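PDB 2QMI: Pbp related beta-lactamase from Pyrococcus abyssi, which acts as a peptidase of the penicillin-binding protein and beta-lactamase superfamily, assembling into an octamer that forms a self-compartmentalizing protease. Local coordinates for the interface of chains A and B and the interface of chains A and C. Coordinates in Å, arbitrary orientation; residue numbers count along the deposited sequence, not the author numbering. Chains: chain A/B/C, Pbp related beta-lactamase.

Chain A meets two copies of itself through contacts 1 and 2, whose C-alpha centres lie about 22 Å apart and which have no residue in common. They show how an octamer can be built from one polypeptide when each subunit offers different surfaces to different neighbours. In contact 1 both chains contribute parts of the beta-lactamase-like region. Contact 2 instead sets helical segments of that region against the octamerisation domain of chain C, in an interface that is two-fold symmetric as a whole, whereas the A–B interface is not an exact two-fold. Chain A thus touches two neighbours through nearby but separate patches, consistent with the octameric assembly.

Contact 1: the interface of chains A and B. Residues chain A 120, 201, 227-230; chain B 40, 45-47.
The phenol ring of A:Tyr229 meets chain B at its edge, where CB of B:Arg46 lies in the ring plane, 3.8 Å from CD2. Its two faces are covered from within chain A: CB of A:Lys201 sits over the centre of one, and CD2 of A:Phe227 lies toward the rim of the other. The ring is therefore held from both sides while its edge is presented to the neighbour. Across the patch, the rim of A:Phe120 receives CE2 of B:Tyr40 in its plane, with CE1 of A:Phe120 3.8 Å from that atom, and the two side chains cross at about a right angle.

This is part of a subunit interface between two beta-lactamase-like regions, presumably helping to hold the octamer together. A loop's backbone carbonyls can serve as acceptors for a neighbour's side chains, and residues 227-230 of chain A illustrate it. The phenol OH of B:Tyr40 donates to the carbonyl O of A:Tyr229 at 2.7 Å; this O lies at the edge of the B:Tyr40 ring, in its plane, and the hydroxyl is tilted 19° from the carbonyl plane.

B:Arg46 has more of its surface buried by the partner chain than any other residue of the patch. Its chain bends at CB–CG (chi2 -71°), and the aliphatic part passes the edge of A:Tyr229 before the guanidinium reaches A:Phe227. There NE, rather than a terminal nitrogen, donates to the A:Phe227 carbonyl O at 2.7 Å. The acceptor lies nearly in the guanidinium plane, but NE stands above the carbonyl plane, 42° out of it. CD of the same arginine rests 3.9 Å from CA of A:Pro228.

The bent chain of A:Lys201, at the start of helix 201-204, crosses B:Leu47 at about a right angle, its CD 4.0 Å from CD2 of the leucine. Its ammonium nitrogen NZ makes a weak hydrogen bond of 3.3 Å to the backbone O of B:Arg46.

Contact 2: the interface of chains A and C. Residues chain A 142-146; chain C 373-374.
C:Tyr373 and C:Lys374, from the 3-10 helix 373-375 of the Pab87 octamerisation domain, reach onto A:Phe142 and A:Asp145 at the junction of helix 136-142 and the 3-10 helix 143-149. This is an oligomeric contact in which a domain particular to the family grips the beta-lactamase-like part of a neighbour, and two-fold symmetry repeats it with the chains exchanged.

C:Tyr373 has more of its surface buried by the partner chain than any other residue of the patch. Its CG is anti to the backbone N (chi1 177°), a setting that carries the phenol along A:Phe142 in the opposite direction to that side chain. The rings meet edge-to-face, their planes 87° apart and centroids 5.3 Å from each other: the CD2–CE2 edge of the tyrosine stands over one face of the phenylalanine, toward its rim. At the tip, the hydroxyl OH donates to the carbonyl O of A:Phe142 at 2.8 Å, in the carbonyl plane and on a lone pair. It also accepts a longer bond of 3.3 Å from the backbone N of A:Asp145, with 145° at the hydrogen. Donor and acceptor roles of one hydroxyl are thus both used by backbone groups where helix 136-142 passes into the 3-10 helix 143-149, and the two bonds fix the position of the ring's tip.

C:Lys374 is extended beyond CG. Its CG lies over a face of C:Tyr373, toward the rim, while CB comes near CZ and CE1 of A:Phe142, beyond the rim and out of the ring plane. The ammonium NZ forms a salt bridge with the carboxylate OD2 of A:Asp145 at 2.5 Å, arriving on the anti side and out of the carboxylate plane, as the two side chains cross at about a right angle. A water molecule 2.6 Å from NZ of C:Lys374 also binds the carbonyl O of A:Phe142, which thereby meets both the tyrosine hydroxyl and the water.

Contact 1: the interface of chains A and B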
loop_
_atom_site.group_PDB
_atom_site.type_symbol
_atom_site.label_atom_id
_atom_site.label_comp_id
_atom_site.label_asym_id
_atom_site.label_seq_id
_atom_site.Cartn_x
_atom_site.Cartn_y
_atom_site.Cartn_z
ATOM N N PHE A 120 -24.669 8.406 -21.091
ATOM C CA PHE A 120 -24.194 7.803 -22.330
ATOM C C PHE A 120 -22.708 8.054 -22.562
ATOM O O PHE A 120 -21.918 7.118 -22.658
ATOM C CB PHE A 120 -24.977 8.346 -23.533
ATOM C CG PHE A 120 -24.419 7.908 -24.871
ATOM C CD1 PHE A 120 -24.401 6.564 -25.230
ATOM C CD2 PHE A 120 -23.905 8.840 -25.763
ATOM C CE1 PHE A 120 -23.880 6.160 -26.462
ATOM C CE2 PHE A 120 -23.382 8.443 -26.996
ATOM C CZ PHE A 120 -23.371 7.103 -27.344
ATOM N N LYS A 201 -19.723 7.650 -39.411
ATOM C CA LYS A 201 -18.324 7.297 -39.217
ATOM C C LYS A 201 -17.632 6.876 -40.503
ATOM O O LYS A 201 -16.431 7.097 -40.675
ATOM C CB LYS A 201 -18.226 6.161 -38.205
ATOM C CG LYS A 201 -19.038 4.932 -38.592
ATOM C CD LYS A 201 -18.818 3.800 -37.593
ATOM C CE LYS A 201 -19.359 4.174 -36.220
ATOM N NZ LYS A 201 -20.853 4.281 -36.227
ATOM N N PHE A 227 -14.824 9.517 -31.198
ATOM C CA PHE A 227 -16.139 10.146 -31.141
ATOM C C PHE A 227 -17.167 9.121 -30.649
ATOM O O PHE A 227 -17.060 7.933 -30.958
ATOM C CB PHE A 227 -16.549 10.643 -32.532
ATOM C CG PHE A 227 -17.809 11.457 -32.530
ATOM C CD1 PHE A 227 -17.778 12.806 -32.194
ATOM C CD2 PHE A 227 -19.037 10.862 -32.802
ATOM C CE1 PHE A 227 -18.952 13.549 -32.126
ATOM C CE2 PHE A 227 -20.214 11.594 -32.735
ATOM C CZ PHE A 227 -20.171 12.941 -32.396
ATOM N N PRO A 228 -18.174 9.565 -29.869
ATOM C CA PRO A 228 -19.182 8.618 -29.380
ATOM C C PRO A 228 -20.358 8.508 -30.353
ATOM O O PRO A 228 -21.465 8.985 -30.076
ATOM C CB PRO A 228 -19.587 9.224 -28.047
ATOM C CG PRO A 228 -19.576 10.680 -28.369
ATOM C CD PRO A 228 -18.288 10.852 -29.160
ATOM N N TYR A 229 -20.102 7.878 -31.498
ATOM C CA TYR A 229 -21.114 7.691 -32.533
ATOM C C TYR A 229 -22.404 7.093 -31.998
ATOM O O TYR A 229 -22.389 6.046 -31.341
ATOM C CB TYR A 229 -20.562 6.806 -33.650
ATOM C CG TYR A 229 -19.473 7.482 -34.445
ATOM C CD1 TYR A 229 -19.768 8.536 -35.317
ATOM C CD2 TYR A 229 -18.141 7.089 -34.310
ATOM C CE1 TYR A 229 -18.758 9.182 -36.034
ATOM C CE2 TYR A 229 -17.129 7.721 -35.018
ATOM C CZ TYR A 229 -17.442 8.765 -35.876
ATOM O OH TYR A 229 -16.433 9.374 -36.573
ATOM N N GLY A 230 -23.510 7.780 -32.279
ATOM C CA GLY A 230 -24.819 7.334 -31.846
ATOM C C GLY A 230 -25.785 8.489 -31.664
ATOM O O GLY A 230 -26.968 8.374 -31.961
ATOM N N TYR B 40 -24.377 -1.476 -28.457
ATOM C CA TYR B 40 -23.201 -1.655 -29.294
ATOM C C TYR B 40 -22.652 -3.069 -29.436
ATOM O O TYR B 40 -22.519 -3.803 -28.456
ATOM C CB TYR B 40 -22.091 -0.743 -28.767
ATOM C CG TYR B 40 -22.414 0.726 -28.877
ATOM C CD1 TYR B 40 -22.148 1.424 -30.049
ATOM C CD2 TYR B 40 -23.047 1.403 -27.834
ATOM C CE1 TYR B 40 -22.502 2.749 -30.191
ATOM C CE2 TYR B 40 -23.410 2.736 -27.966
ATOM C CZ TYR B 40 -23.136 3.401 -29.153
ATOM O OH TYR B 40 -23.521 4.709 -29.324
ATOM N N ALA B 45 -15.082 0.653 -31.272
ATOM C CA ALA B 45 -15.298 1.152 -32.625
ATOM C C ALA B 45 -16.629 1.885 -32.786
ATOM O O ALA B 45 -16.899 2.465 -33.838
ATOM C CB ALA B 45 -15.218 0.001 -33.612
ATOM N N ARG B 46 -17.455 1.862 -31.745
ATOM C CA ARG B 46 -18.756 2.525 -31.774
ATOM C C ARG B 46 -19.677 1.878 -32.811
ATOM O O ARG B 46 -20.430 2.569 -33.496
ATOM C CB ARG B 46 -18.594 4.011 -32.121
ATOM C CG ARG B 46 -17.522 4.747 -31.328
ATOM C CD ARG B 46 -17.909 4.949 -29.885
ATOM N NE ARG B 46 -16.965 5.828 -29.193
ATOM C CZ ARG B 46 -16.231 5.469 -28.143
ATOM N NH1 ARG B 46 -16.318 4.232 -27.652
ATOM N NH2 ARG B 46 -15.432 6.354 -27.564
ATOM N N LEU B 47 -19.610 0.558 -32.945
ATOM C CA LEU B 47 -20.463 -0.133 -33.911
ATOM C C LEU B 47 -21.719 -0.626 -33.198
ATOM O O LEU B 47 -21.643 -1.315 -32.183
ATOM C CB LEU B 47 -19.704 -1.294 -34.558
ATOM C CG LEU B 47 -18.479 -0.925 -35.405
ATOM C CD1 LEU B 47 -17.794 -2.203 -35.877
ATOM C CD2 LEU B 47 -18.878 -0.061 -36.594
#

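Contact 2: the interface of chains A and C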
loop_
_atom_site.group_PDB
_atom_site.type_symbol
_atom_site.label_atom_id
_atom_site.label_comp_id
_atom_site.label_asym_id
_atom_site.label_seq_id
_atom_site.Cartn_x
_atom_site.Cartn_y
_atom_site.Cartn_z
ATOM N N PHE A 142 -36.375 4.700 -24.076
ATOM C CA PHE A 142 -35.925 4.961 -22.708
ATOM C C PHE A 142 -36.719 6.099 -22.031
ATOM O O PHE A 142 -37.142 5.975 -20.884
ATOM C CB PHE A 142 -34.430 5.313 -22.734
ATOM C CG PHE A 142 -33.842 5.608 -21.382
ATOM C CD1 PHE A 142 -33.773 4.621 -20.403
ATOM C CD2 PHE A 142 -33.337 6.873 -21.094
ATOM C CE1 PHE A 142 -33.205 4.888 -19.154
ATOM C CE2 PHE A 142 -32.767 7.155 -19.845
ATOM C CZ PHE A 142 -32.701 6.162 -18.876
ATOM N N ALA A 143 -36.925 7.199 -22.749
ATOM C CA ALA A 143 -37.644 8.357 -22.210
ATOM C C ALA A 143 -39.172 8.232 -22.206
ATOM O O ALA A 143 -39.878 9.225 -22.037
ATOM C CB ALA A 143 -37.230 9.621 -22.983
ATOM N N ARG A 144 -39.681 7.015 -22.360
ATOM C CA ARG A 144 -41.122 6.792 -22.397
ATOM C C ARG A 144 -41.948 7.445 -21.283
ATOM O O ARG A 144 -43.085 7.857 -21.520
ATOM C CB ARG A 144 -41.425 5.287 -22.428
ATOM C CG ARG A 144 -42.907 5.003 -22.646
ATOM C CD ARG A 144 -43.207 3.571 -23.058
ATOM N NE ARG A 144 -43.248 2.634 -21.934
ATOM C CZ ARG A 144 -44.212 1.730 -21.767
ATOM N NH1 ARG A 144 -45.207 1.654 -22.644
ATOM N NH2 ARG A 144 -44.183 0.895 -20.735
ATOM N N ASP A 145 -41.392 7.545 -20.079
ATOM C CA ASP A 145 -42.127 8.125 -18.958
ATOM C C ASP A 145 -41.692 9.545 -18.595
ATOM O O ASP A 145 -41.962 10.001 -17.479
ATOM C CB ASP A 145 -41.969 7.243 -17.711
ATOM C CG ASP A 145 -42.265 5.781 -17.981
ATOM O OD1 ASP A 145 -43.369 5.484 -18.469
ATOM O OD2 ASP A 145 -41.387 4.928 -17.699
ATOM N N MET A 146 -41.037 10.249 -19.518
ATOM C CA MET A 146 -40.558 11.600 -19.216
ATOM C C MET A 146 -41.657 12.572 -18.785
ATOM O O MET A 146 -41.386 13.572 -18.114
ATOM C CB MET A 146 -39.774 12.179 -20.408
ATOM C CG MET A 146 -40.585 12.448 -21.655
ATOM S SD MET A 146 -39.502 12.925 -23.039
ATOM C CE MET A 146 -39.018 14.590 -22.534
ATOM N N TYR C 373 -33.326 10.755 -13.647
ATOM C CA TYR C 373 -34.328 9.941 -14.326
ATOM C C TYR C 373 -33.834 8.513 -14.517
ATOM O O TYR C 373 -32.832 8.282 -15.182
ATOM C CB TYR C 373 -34.656 10.570 -15.680
ATOM C CG TYR C 373 -35.626 9.793 -16.536
ATOM C CD1 TYR C 373 -37.002 9.964 -16.400
ATOM C CD2 TYR C 373 -35.167 8.911 -17.510
ATOM C CE1 TYR C 373 -37.901 9.278 -17.229
ATOM C CE2 TYR C 373 -36.050 8.221 -18.336
ATOM C CZ TYR C 373 -37.412 8.413 -18.191
ATOM O OH TYR C 373 -38.273 7.750 -19.022
ATOM N N LYS C 374 -34.551 7.568 -13.921
ATOM C CA LYS C 374 -34.219 6.145 -13.989
ATOM C C LYS C 374 -32.747 5.821 -13.761
ATOM O O LYS C 374 -32.163 4.999 -14.471
ATOM C CB LYS C 374 -34.697 5.553 -15.322
ATOM C CG LYS C 374 -36.214 5.613 -15.465
ATOM C CD LYS C 374 -36.741 4.977 -16.737
ATOM C CE LYS C 374 -38.266 5.088 -16.764
ATOM N NZ LYS C 374 -38.898 4.467 -17.969
HETATM O O HOH W 1 -37.740 3.385 -20.018
#